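Local coordinates for profilin (Schizosaccharomyces pombe, PDB 3D9Y), which binds actin monomers and so regulates the actin cytoskeleton, blocking polymerization at high concentration and promoting it at low, and is essential for cytokinesis in fission yeast, at residues I88-T93 / I97-Y102; G15-A20 / A112-A117; Q45-G50 / I62-Q67; T9-T14 / E116-Y121. All blocks are in the same frame, centred on the assembly; numbering follows the deposited sequence.

Interaction 1 of 4, residues I88-T93 / I97-Y102; sequences IICVAT and ILVSHY
The Tyr102 ring takes Ile88 N and Ile89 CD1 obliquely, CE2 lying 4.0 Å from Ile89 CD1, while a water sits in the ring plane at its edge; the His101 ring has Ile88 CD1 at its edge, near its plane. Both rings stand at one end of an antiparallel beta hairpin, strands 86-92 and 96-102, in the middle of the profilin sheet. The short strand segments run at 169° to each other. Two hydrogen-bonded pairs carry the backbone, Ile89 N to Ser100 O at 2.8 Å and Val91 N to Leu98 O at 2.9 Å, each returned by the partner's N-H, all four with N-H...O angles near 160°. On the face of Ile88, Cys90, Ala92, Ile97, Val99 and His101, Ile88 has CG1 anti to its N (chi1 -164°), which carries CD1 across to Val99 CG1 at 3.9 Å. Replacing Ile88 with an alanine would probably open a gap between Val99 and His101, both of which its CD1 touches. The other face, with Val91, packs against helix 108-125. At the hairpin's Tyr102 end, the water is 2.9 Å from Tyr102 OH and makes a weak, 3.4 Å bond to Ile88 O.

Interaction 2 of 4, residues G15-A20 / A112-A117; sequences GKIDRA and AKITEA
Ile17 and Ile114 lie alongside each other, pointing opposite ways, and their closest approach is Ile17 CD1 to Ile114 CG2 at 3.7 Å. The pair joins the loop leading into strand 19-24 to helix 108-125, the C-terminal helix that packs on one face of the profilin sheet. Ile17 reaches the helix with the end of its longer branch: CG1 stands anti to the carbonyl carbon (chi1 -70°) and the chain is extended beyond it, so that CD1 alone of its side-chain atoms comes within 4.2 Å of the helix segment. The same methyl meets Thr115 obliquely, 3.5 Å from its OG1. That hydroxyl is engaged elsewhere, with Ala111 O of its own helix and Ser100 OG of the sheet, which accounts for a polar atom beside a methyl in a buried position. Lys16 crosses Ile114 at about a right angle and offers only aliphatic carbon, since its chain bends at chi2 (-77°) and leads NZ away to a salt bridge with Glu110. Leu11 of helix 3-12 also touches both isoleucines, so three elements meet here. No hydrogen bond links the two segments. On the Lys16 side, Ile114 CD1 lies 3.9 Å from both CB and CG of Lys16.

Interaction 3 of 4, residues Q45-G50 / I62-Q67; sequences QGLAAG and IILAGQ
Leu47, on helix 41-52, faces the short edge strand 62-64 across a CA-CA distance of 7.3 Å to Ile62, and the strand runs straight into a type I' beta turn from Leu64 to Gln67. This is helix-on-sheet packing at one of the two outermost strands of the profilin sheet, on the face that carries Cys90 and Val99. Leu47 is the one helix residue in the contact, and its two methyls divide the work. With CG anti to the backbone N (chi1 -178°), the side chain extends toward the strand, where CD2 meets Leu64 and CD1 approaches Ile62 CG2 more loosely, at 4.4 Å. The side chains of Leu47 and Leu64 cross at about a right angle, touching through methyls at their ends. All three residues are buried and wholly apolar here, and no hydrogen bond joins the segments. Leu47 and Leu64 both reach on to Cys90 and Val99, tying the contact into the central hairpin. In the turn, Leu64 and Gln67 exchange backbone hydrogen bonds in both directions, and Glu43 from the same helix hydrogen-bonds the N-H groups of Ala65 and Gly66. The closest approach across the segments is Leu47 CD2 to Leu64 CD2, 4.0 Å.

Interaction 4 of 4, residues T9-T14 / E116-Y121; sequences TSLLGT and EALADY
Leu118 CD2 presses on the branched end of Leu11, lying 3.6 Å from Leu11 CD2 and 3.7 Å from Leu11 CG, and this is the tight part of the contact. It joins the N-terminal and C-terminal helices, 3-12 and 108-125, which pack together on one face of the profilin sheet. The two leucines meet obliquely. Leu118 reaches across because its CG is anti to the backbone N (chi1 -166°), which extends the side chain toward helix 3-12 and brings both methyls up to it. The inner side is closed by the sheet: Leu11 touches Ser100 and Leu118 touches Leu98. Toward solvent the packing slackens. Ser10, only partly buried, offers just its CB, which stands 4.0 Å from Leu118 CD2 and 4.1 Å from Leu118 CD1, and its hydroxyl makes no hydrogen bond to the opposing helix. Tyr6 of helix 3-12 also touches Leu118 and Tyr121. Helix 3-12 has a wider pi-type turn at residues 9-12, and Leu11 O takes two donors from Thr14. The backbone Thr14 N is 3.2 Å from Leu11 O, and Thr14 OG1 donates to the same oxygen at 2.7 Å.

Interaction 1 is the core, its centre about 2 Å from the chain centre, and is held by backbone hydrogen bonds; the other three are side-chain packing with no hydrogen bond between their segments. Interactions 2 and 4, with centres about 6 Å apart, both use helix 108-125; both are only partly buried, with Lys16 (interaction 2) and Ser10 (interaction 4) giving carbon at their rims. Interaction 3 is wholly apolar and buried, although it lies at the edge strand. It sits about 18 Å and 20 Å, centre to centre, from interactions 2 and 4, across the sheet. Interaction 1 touches all three: Val91 meets Glu116, which interactions 2 and 4 share, Val91 and Leu98 meet Ala119 of interaction 4 on the same face, and Cys90 SG meets Leu47 CD1 of interaction 3 at 4.0 Å on the other.

Interaction 1 of 4, residues I88-T93 / I97-Y102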
loop_
_atom_site.group_PDB
_atom_site.type_symbol
_atom_site.label_atom_id
_atom_site.label_comp_id
_atom_site.label_asym_id
_atom_site.label_seq_id
_atom_site.Cartn_x
_atom_site.Cartn_y
_atom_site.Cartn_z
ATOM N N ILE A 88 -0.869 -7.527 1.622
ATOM C CA ILE A 88 -0.895 -6.100 1.441
ATOM C C ILE A 88 0.484 -5.671 0.967
ATOM O O ILE A 88 1.492 -6.157 1.473
ATOM C CB ILE A 88 -1.307 -5.410 2.777
ATOM C CG1 ILE A 88 -1.739 -3.964 2.548
ATOM C CG2 ILE A 88 -0.216 -5.506 3.824
ATOM C CD1 ILE A 88 -3.227 -3.787 2.446
ATOM N N ILE A 89 0.496 -4.789 -0.030
ATOM C CA ILE A 89 1.724 -4.240 -0.625
ATOM C C ILE A 89 1.665 -2.719 -0.526
ATOM O O ILE A 89 0.759 -2.094 -1.090
ATOM C CB ILE A 89 1.789 -4.590 -2.113
ATOM C CG1 ILE A 89 1.674 -6.103 -2.333
ATOM C CG2 ILE A 89 3.059 -3.965 -2.783
ATOM C CD1 ILE A 89 2.800 -6.961 -1.764
ATOM N N CYS A 90 2.606 -2.144 0.203
ATOM C CA CYS A 90 2.699 -0.700 0.384
ATOM C C CYS A 90 4.010 -0.197 -0.227
ATOM O O CYS A 90 5.080 -0.678 0.120
ATOM C CB CYS A 90 2.664 -0.348 1.857
ATOM S SG CYS A 90 1.229 -0.975 2.741
ATOM N N VAL A 91 3.917 0.798 -1.104
ATOM C CA VAL A 91 5.086 1.278 -1.826
ATOM C C VAL A 91 5.086 2.803 -1.839
ATOM O O VAL A 91 4.112 3.437 -2.262
ATOM C CB VAL A 91 5.138 0.731 -3.251
ATOM C CG1 VAL A 91 6.449 1.124 -3.926
ATOM C CG2 VAL A 91 5.003 -0.791 -3.238
ATOM N N ALA A 92 6.187 3.384 -1.374
ATOM C CA ALA A 92 6.311 4.839 -1.288
ATOM C C ALA A 92 6.903 5.447 -2.563
ATOM O O ALA A 92 7.857 4.917 -3.141
ATOM C CB ALA A 92 7.158 5.210 -0.072
ATOM N N THR A 93 6.321 6.559 -2.998
ATOM C CA THR A 93 6.866 7.369 -4.094
ATOM C C THR A 93 7.475 8.629 -3.474
ATOM O O THR A 93 7.707 8.670 -2.263
ATOM C CB THR A 93 5.778 7.718 -5.150
ATOM O OG1 THR A 93 4.799 8.608 -4.594
ATOM C CG2 THR A 93 5.090 6.469 -5.650
ATOM N N ILE A 97 2.170 7.151 -0.919
ATOM C CA ILE A 97 2.276 5.720 -0.669
ATOM C C ILE A 97 1.095 5.011 -1.335
ATOM O O ILE A 97 -0.056 5.344 -1.071
ATOM C CB ILE A 97 2.235 5.389 0.834
ATOM C CG1 ILE A 97 3.341 6.128 1.595
ATOM C CG2 ILE A 97 2.334 3.882 1.047
ATOM C CD1 ILE A 97 3.049 6.301 3.076
ATOM N N LEU A 98 1.394 4.033 -2.188
ATOM C CA LEU A 98 0.371 3.176 -2.778
ATOM C C LEU A 98 0.135 1.999 -1.826
ATOM O O LEU A 98 1.089 1.422 -1.321
ATOM C CB LEU A 98 0.848 2.651 -4.126
ATOM C CG LEU A 98 1.297 3.682 -5.164
ATOM C CD1 LEU A 98 1.637 2.992 -6.467
ATOM C CD2 LEU A 98 0.245 4.734 -5.383
ATOM N N VAL A 99 -1.129 1.697 -1.563
ATOM C CA VAL A 99 -1.524 0.576 -0.722
ATOM C C VAL A 99 -2.414 -0.378 -1.538
ATOM O O VAL A 99 -3.517 0.004 -1.941
ATOM C CB VAL A 99 -2.294 1.083 0.495
ATOM C CG1 VAL A 99 -2.698 -0.055 1.401
ATOM C CG2 VAL A 99 -1.456 2.105 1.271
ATOM N N SER A 100 -1.946 -1.611 -1.736
ATOM C CA SER A 100 -2.669 -2.645 -2.510
ATOM C C SER A 100 -2.941 -3.913 -1.691
ATOM O O SER A 100 -2.014 -4.510 -1.180
ATOM C CB SER A 100 -1.836 -3.033 -3.742
ATOM O OG SER A 100 -1.806 -1.984 -4.705
ATOM N N HIS A 101 -4.206 -4.312 -1.580
ATOM C CA HIS A 101 -4.597 -5.598 -0.987
ATOM C C HIS A 101 -4.809 -6.620 -2.107
ATOM O O HIS A 101 -5.389 -6.279 -3.144
ATOM C CB HIS A 101 -5.900 -5.420 -0.180
ATOM C CG HIS A 101 -6.352 -6.652 0.540
ATOM N ND1 HIS A 101 -6.166 -6.837 1.896
ATOM C CD2 HIS A 101 -7.011 -7.751 0.101
ATOM C CE1 HIS A 101 -6.680 -7.998 2.254
ATOM N NE2 HIS A 101 -7.195 -8.575 1.184
ATOM N N TYR A 102 -4.360 -7.857 -1.902
ATOM C CA TYR A 102 -4.590 -8.948 -2.850
ATOM C C TYR A 102 -5.220 -10.189 -2.185
ATOM O O TYR A 102 -4.934 -10.488 -1.026
ATOM C CB TYR A 102 -3.292 -9.308 -3.589
ATOM C CG TYR A 102 -2.185 -9.857 -2.705
ATOM C CD1 TYR A 102 -2.036 -11.222 -2.530
ATOM C CD2 TYR A 102 -1.279 -9.011 -2.064
ATOM C CE1 TYR A 102 -1.036 -11.749 -1.730
ATOM C CE2 TYR A 102 -0.264 -9.534 -1.265
ATOM C CZ TYR A 102 -0.151 -10.907 -1.108
ATOM O OH TYR A 102 0.827 -11.463 -0.314
HETATM O O HOH W 1 2.424 -9.387 0.821
#

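Interaction 2 of 4, residues G15-A20 / A112-A117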
loop_
_atom_site.group_PDB
_atom_site.type_symbol
_atom_site.label_atom_id
_atom_site.label_comp_id
_atom_site.label_asym_id
_atom_site.label_seq_id
_atom_site.Cartn_x
_atom_site.Cartn_y
_atom_site.Cartn_z
ATOM N N GLY A 15 -7.521 -6.953 -11.945
ATOM C CA GLY A 15 -8.083 -8.232 -11.507
ATOM C C GLY A 15 -7.238 -8.972 -10.479
ATOM O O GLY A 15 -7.630 -10.040 -10.009
ATOM N N LYS A 16 -6.091 -8.398 -10.105
ATOM C CA LYS A 16 -5.151 -9.036 -9.179
ATOM C C LYS A 16 -5.134 -8.373 -7.794
ATOM O O LYS A 16 -4.629 -8.952 -6.829
ATOM C CB LYS A 16 -3.729 -8.997 -9.754
ATOM C CG LYS A 16 -3.570 -9.461 -11.210
ATOM C CD LYS A 16 -3.602 -10.953 -11.381
ATOM C CE LYS A 16 -3.222 -11.326 -12.827
ATOM N NZ LYS A 16 -3.118 -12.787 -13.040
ATOM N N ILE A 17 -5.644 -7.147 -7.719
ATOM C CA ILE A 17 -5.646 -6.344 -6.511
ATOM C C ILE A 17 -7.085 -5.975 -6.250
ATOM O O ILE A 17 -7.704 -5.346 -7.091
ATOM C CB ILE A 17 -4.807 -5.080 -6.704
ATOM C CG1 ILE A 17 -3.325 -5.470 -6.781
ATOM C CG2 ILE A 17 -5.058 -4.068 -5.577
ATOM C CD1 ILE A 17 -2.406 -4.375 -7.314
ATOM N N ASP A 18 -7.611 -6.376 -5.097
ATOM C CA ASP A 18 -9.059 -6.292 -4.857
ATOM C C ASP A 18 -9.484 -5.083 -4.013
ATOM O O ASP A 18 -10.657 -4.688 -4.046
ATOM C CB ASP A 18 -9.610 -7.622 -4.307
ATOM C CG ASP A 18 -9.071 -7.974 -2.938
ATOM O OD1 ASP A 18 -8.048 -7.408 -2.533
ATOM O OD2 ASP A 18 -9.679 -8.828 -2.257
ATOM N N ARG A 19 -8.537 -4.478 -3.293
ATOM C CA ARG A 19 -8.766 -3.199 -2.601
ATOM C C ARG A 19 -7.493 -2.370 -2.695
ATOM O O ARG A 19 -6.393 -2.926 -2.777
ATOM C CB ARG A 19 -9.149 -3.390 -1.121
ATOM C CG ARG A 19 -9.951 -4.644 -0.783
ATOM C CD ARG A 19 -10.408 -4.635 0.676
ATOM N NE ARG A 19 -11.677 -3.926 0.847
ATOM C CZ ARG A 19 -12.202 -3.568 2.020
ATOM N NH1 ARG A 19 -11.587 -3.845 3.167
ATOM N NH2 ARG A 19 -13.363 -2.929 2.046
ATOM N N ALA A 20 -7.636 -1.047 -2.690
ATOM C CA ALA A 20 -6.470 -0.166 -2.797
ATOM C C ALA A 20 -6.727 1.244 -2.281
ATOM O O ALA A 20 -7.880 1.697 -2.179
ATOM C CB ALA A 20 -5.961 -0.116 -4.239
ATOM N N ALA A 112 2.892 -7.305 -5.853
ATOM C CA ALA A 112 4.084 -6.474 -5.684
ATOM C C ALA A 112 4.551 -5.863 -7.003
ATOM O O ALA A 112 4.849 -4.673 -7.069
ATOM C CB ALA A 112 5.202 -7.271 -5.053
ATOM N N LYS A 113 4.635 -6.677 -8.054
ATOM C CA LYS A 113 5.154 -6.206 -9.347
ATOM C C LYS A 113 4.274 -5.087 -9.906
ATOM O O LYS A 113 4.773 -4.054 -10.346
ATOM C CB LYS A 113 5.255 -7.361 -10.350
ATOM C CG LYS A 113 6.466 -8.267 -10.111
ATOM C CD LYS A 113 6.308 -9.650 -10.760
ATOM C CE LYS A 113 7.374 -10.625 -10.283
ATOM N NZ LYS A 113 6.973 -12.058 -10.456
ATOM N N ILE A 114 2.959 -5.275 -9.836
ATOM C CA ILE A 114 2.021 -4.255 -10.316
ATOM C C ILE A 114 2.167 -2.942 -9.524
ATOM O O ILE A 114 2.294 -1.862 -10.105
ATOM C CB ILE A 114 0.563 -4.780 -10.229
ATOM C CG1 ILE A 114 0.347 -5.869 -11.277
ATOM C CG2 ILE A 114 -0.475 -3.643 -10.416
ATOM C CD1 ILE A 114 -0.801 -6.778 -11.000
ATOM N N THR A 115 2.177 -3.053 -8.199
ATOM C CA THR A 115 2.179 -1.865 -7.323
ATOM C C THR A 115 3.526 -1.145 -7.379
ATOM O O THR A 115 3.567 0.088 -7.472
ATOM C CB THR A 115 1.662 -2.171 -5.928
ATOM O OG1 THR A 115 0.507 -2.926 -5.897
ATOM C CG2 THR A 115 1.786 -1.116 -4.992
ATOM N N GLU A 116 4.617 -1.906 -7.398
ATOM C CA GLU A 116 5.961 -1.309 -7.553
ATOM C C GLU A 116 6.106 -0.587 -8.896
ATOM O O GLU A 116 6.740 0.444 -8.979
ATOM C CB GLU A 116 7.052 -2.372 -7.416
ATOM C CG GLU A 116 7.148 -3.000 -6.008
ATOM C CD GLU A 116 7.942 -2.190 -4.965
ATOM O OE1 GLU A 116 8.453 -1.090 -5.266
ATOM O OE2 GLU A 116 8.058 -2.683 -3.808
ATOM N N ALA A 117 5.536 -1.163 -9.947
ATOM C CA ALA A 117 5.611 -0.573 -11.285
ATOM C C ALA A 117 4.838 0.733 -11.339
ATOM O O ALA A 117 5.337 1.729 -11.884
ATOM C CB ALA A 117 5.089 -1.555 -12.316
#

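Interaction 3 of 4, residues Q45-G50 / I62-Q67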
loop_
_atom_site.group_PDB
_atom_site.type_symbol
_atom_site.label_atom_id
_atom_site.label_comp_id
_atom_site.label_asym_id
_atom_site.label_seq_id
_atom_site.Cartn_x
_atom_site.Cartn_y
_atom_site.Cartn_z
ATOM N N GLN A 45 -0.600 7.818 9.413
ATOM C CA GLN A 45 0.512 8.377 10.184
ATOM C C GLN A 45 1.468 7.259 10.609
ATOM O O GLN A 45 2.693 7.397 10.499
ATOM C CB GLN A 45 -0.001 9.167 11.404
ATOM C CG GLN A 45 -0.603 10.526 11.017
ATOM C CD GLN A 45 -1.504 11.134 12.081
ATOM O OE1 GLN A 45 -1.372 10.849 13.275
ATOM N NE2 GLN A 45 -2.432 11.997 11.646
ATOM N N GLY A 46 0.903 6.143 11.060
ATOM C CA GLY A 46 1.695 4.976 11.430
ATOM C C GLY A 46 2.488 4.389 10.273
ATOM O O GLY A 46 3.673 4.068 10.412
ATOM N N LEU A 47 1.831 4.239 9.125
ATOM C CA LEU A 47 2.472 3.656 7.955
ATOM C C LEU A 47 3.565 4.589 7.440
ATOM O O LEU A 47 4.661 4.139 7.097
ATOM C CB LEU A 47 1.426 3.374 6.863
ATOM C CG LEU A 47 1.901 2.711 5.576
ATOM C CD1 LEU A 47 2.439 1.314 5.834
ATOM C CD2 LEU A 47 0.779 2.664 4.547
ATOM N N ALA A 48 3.270 5.888 7.408
ATOM C CA ALA A 48 4.247 6.884 6.972
ATOM C C ALA A 48 5.495 6.859 7.859
ATOM O O ALA A 48 6.619 6.884 7.358
ATOM C CB ALA A 48 3.621 8.276 6.944
ATOM N N ALA A 49 5.294 6.804 9.173
ATOM C CA ALA A 49 6.407 6.680 10.121
ATOM C C ALA A 49 7.206 5.389 9.910
ATOM O O ALA A 49 8.428 5.375 10.075
ATOM C CB ALA A 49 5.896 6.758 11.550
ATOM N N GLY A 50 6.519 4.310 9.535
ATOM C CA GLY A 50 7.172 3.039 9.212
ATOM C C GLY A 50 8.248 3.125 8.143
ATOM O O GLY A 50 9.296 2.503 8.259
ATOM N N ILE A 62 1.610 -4.421 10.345
ATOM C CA ILE A 62 1.064 -3.375 9.494
ATOM C C ILE A 62 -0.436 -3.293 9.766
ATOM O O ILE A 62 -1.163 -4.244 9.493
ATOM C CB ILE A 62 1.299 -3.699 7.999
ATOM C CG1 ILE A 62 2.788 -3.964 7.722
ATOM C CG2 ILE A 62 0.779 -2.562 7.128
ATOM C CD1 ILE A 62 3.033 -4.914 6.584
ATOM N N ILE A 63 -0.895 -2.171 10.319
ATOM C CA ILE A 63 -2.306 -2.010 10.678
ATOM C C ILE A 63 -2.992 -1.068 9.697
ATOM O O ILE A 63 -2.695 0.126 9.673
ATOM C CB ILE A 63 -2.488 -1.475 12.119
ATOM C CG1 ILE A 63 -1.686 -2.335 13.113
ATOM C CG2 ILE A 63 -3.967 -1.460 12.485
ATOM C CD1 ILE A 63 -2.009 -2.095 14.581
ATOM N N LEU A 64 -3.897 -1.611 8.884
ATOM C CA LEU A 64 -4.655 -0.813 7.906
ATOM C C LEU A 64 -6.090 -1.338 7.781
ATOM O O LEU A 64 -6.319 -2.552 7.777
ATOM C CB LEU A 64 -3.973 -0.840 6.537
ATOM C CG LEU A 64 -2.517 -0.359 6.462
ATOM C CD1 LEU A 64 -1.829 -0.918 5.247
ATOM C CD2 LEU A 64 -2.441 1.152 6.464
ATOM N N ALA A 65 -7.043 -0.414 7.680
ATOM C CA ALA A 65 -8.464 -0.752 7.627
ATOM C C ALA A 65 -8.849 -1.702 8.762
ATOM O O ALA A 65 -9.546 -2.693 8.553
ATOM C CB ALA A 65 -8.821 -1.351 6.268
ATOM N N GLY A 66 -8.377 -1.396 9.967
ATOM C CA GLY A 66 -8.751 -2.152 11.156
ATOM C C GLY A 66 -8.221 -3.576 11.202
ATOM O O GLY A 66 -8.695 -4.389 11.992
ATOM N N GLN A 67 -7.220 -3.871 10.375
ATOM C CA GLN A 67 -6.659 -5.210 10.251
ATOM C C GLN A 67 -5.151 -5.168 10.472
ATOM O O GLN A 67 -4.489 -4.271 9.960
ATOM C CB GLN A 67 -6.932 -5.734 8.846
ATOM C CG GLN A 67 -6.725 -7.222 8.674
ATOM C CD GLN A 67 -7.991 -8.020 8.906
ATOM O OE1 GLN A 67 -8.297 -8.944 8.152
ATOM N NE2 GLN A 67 -8.743 -7.663 9.942
#

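Interaction 4 of 4, residues T9-T14 / E116-Y121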
loop_
_atom_site.group_PDB
_atom_site.type_symbol
_atom_site.label_atom_id
_atom_site.label_comp_id
_atom_site.label_asym_id
_atom_site.label_seq_id
_atom_site.Cartn_x
_atom_site.Cartn_y
_atom_site.Cartn_z
ATOM N N THR A 9 -8.865 2.055 -12.028
ATOM C CA THR A 9 -8.443 1.582 -13.338
ATOM C C THR A 9 -7.093 0.880 -13.264
ATOM O O THR A 9 -6.945 -0.250 -13.727
ATOM C CB THR A 9 -8.377 2.754 -14.354
ATOM O OG1 THR A 9 -9.687 3.309 -14.534
ATOM C CG2 THR A 9 -7.845 2.290 -15.707
ATOM N N SER A 10 -6.115 1.532 -12.651
ATOM C CA SER A 10 -4.753 1.009 -12.670
ATOM C C SER A 10 -4.499 -0.145 -11.697
ATOM O O SER A 10 -3.695 -1.019 -11.987
ATOM C CB SER A 10 -3.757 2.143 -12.431
ATOM O OG SER A 10 -3.892 3.125 -13.442
ATOM N N LEU A 11 -5.173 -0.165 -10.556
ATOM C CA LEU A 11 -4.937 -1.251 -9.599
ATOM C C LEU A 11 -6.079 -2.270 -9.598
ATOM O O LEU A 11 -5.870 -3.421 -9.962
ATOM C CB LEU A 11 -4.665 -0.683 -8.204
ATOM C CG LEU A 11 -3.403 0.190 -8.111
ATOM C CD1 LEU A 11 -3.280 0.889 -6.769
ATOM C CD2 LEU A 11 -2.145 -0.606 -8.400
ATOM N N LEU A 12 -7.280 -1.870 -9.194
ATOM C CA LEU A 12 -8.422 -2.802 -9.227
ATOM C C LEU A 12 -8.717 -3.363 -10.626
ATOM O O LEU A 12 -9.133 -4.527 -10.760
ATOM C CB LEU A 12 -9.687 -2.159 -8.657
ATOM C CG LEU A 12 -9.662 -1.636 -7.223
ATOM C CD1 LEU A 12 -11.050 -1.265 -6.767
ATOM C CD2 LEU A 12 -9.062 -2.640 -6.307
ATOM N N GLY A 13 -8.501 -2.552 -11.658
ATOM C CA GLY A 13 -8.800 -2.959 -13.024
ATOM C C GLY A 13 -7.947 -4.113 -13.532
ATOM O O GLY A 13 -8.288 -4.731 -14.535
ATOM N N THR A 14 -6.847 -4.406 -12.837
ATOM C CA THR A 14 -5.987 -5.524 -13.214
ATOM C C THR A 14 -6.595 -6.893 -12.904
ATOM O O THR A 14 -6.176 -7.894 -13.480
ATOM C CB THR A 14 -4.638 -5.476 -12.485
ATOM O OG1 THR A 14 -4.844 -5.708 -11.075
ATOM C CG2 THR A 14 -3.944 -4.135 -12.728
ATOM N N GLU A 116 4.617 -1.906 -7.398
ATOM C CA GLU A 116 5.961 -1.309 -7.553
ATOM C C GLU A 116 6.106 -0.587 -8.896
ATOM O O GLU A 116 6.740 0.444 -8.979
ATOM C CB GLU A 116 7.052 -2.372 -7.416
ATOM C CG GLU A 116 7.148 -3.000 -6.008
ATOM C CD GLU A 116 7.942 -2.190 -4.965
ATOM O OE1 GLU A 116 8.453 -1.090 -5.266
ATOM O OE2 GLU A 116 8.058 -2.683 -3.808
ATOM N N ALA A 117 5.536 -1.163 -9.947
ATOM C CA ALA A 117 5.611 -0.573 -11.285
ATOM C C ALA A 117 4.838 0.733 -11.339
ATOM O O ALA A 117 5.337 1.729 -11.884
ATOM C CB ALA A 117 5.089 -1.555 -12.316
ATOM N N LEU A 118 3.635 0.756 -10.764
ATOM C CA LEU A 118 2.849 1.989 -10.707
ATOM C C LEU A 118 3.594 3.065 -9.902
ATOM O O LEU A 118 3.557 4.230 -10.245
ATOM C CB LEU A 118 1.445 1.742 -10.132
ATOM C CG LEU A 118 0.425 2.859 -10.317
ATOM C CD1 LEU A 118 0.198 3.178 -11.811
ATOM C CD2 LEU A 118 -0.889 2.531 -9.611
ATOM N N ALA A 119 4.264 2.658 -8.830
ATOM C CA ALA A 119 5.094 3.577 -8.036
ATOM C C ALA A 119 6.255 4.164 -8.848
ATOM O O ALA A 119 6.480 5.373 -8.831
ATOM C CB ALA A 119 5.611 2.866 -6.801
ATOM N N ASP A 120 6.972 3.295 -9.563
ATOM C CA ASP A 120 8.075 3.706 -10.433
ATOM C C ASP A 120 7.612 4.678 -11.501
ATOM O O ASP A 120 8.301 5.648 -11.794
ATOM C CB ASP A 120 8.713 2.490 -11.102
ATOM C CG ASP A 120 9.601 1.702 -10.171
ATOM O OD1 ASP A 120 10.031 2.256 -9.131
ATOM O OD2 ASP A 120 9.892 0.523 -10.489
ATOM N N TYR A 121 6.461 4.383 -12.101
ATOM C CA TYR A 121 5.809 5.312 -13.051
ATOM C C TYR A 121 5.596 6.678 -12.411
ATOM O O TYR A 121 6.048 7.692 -12.930
ATOM C CB TYR A 121 4.480 4.742 -13.527
ATOM C CG TYR A 121 3.648 5.662 -14.387
ATOM C CD1 TYR A 121 3.924 5.827 -15.741
ATOM C CD2 TYR A 121 2.549 6.341 -13.866
ATOM C CE1 TYR A 121 3.140 6.655 -16.541
ATOM C CE2 TYR A 121 1.767 7.166 -14.651
ATOM C CZ TYR A 121 2.055 7.315 -15.999
ATOM O OH TYR A 121 1.274 8.131 -16.792
#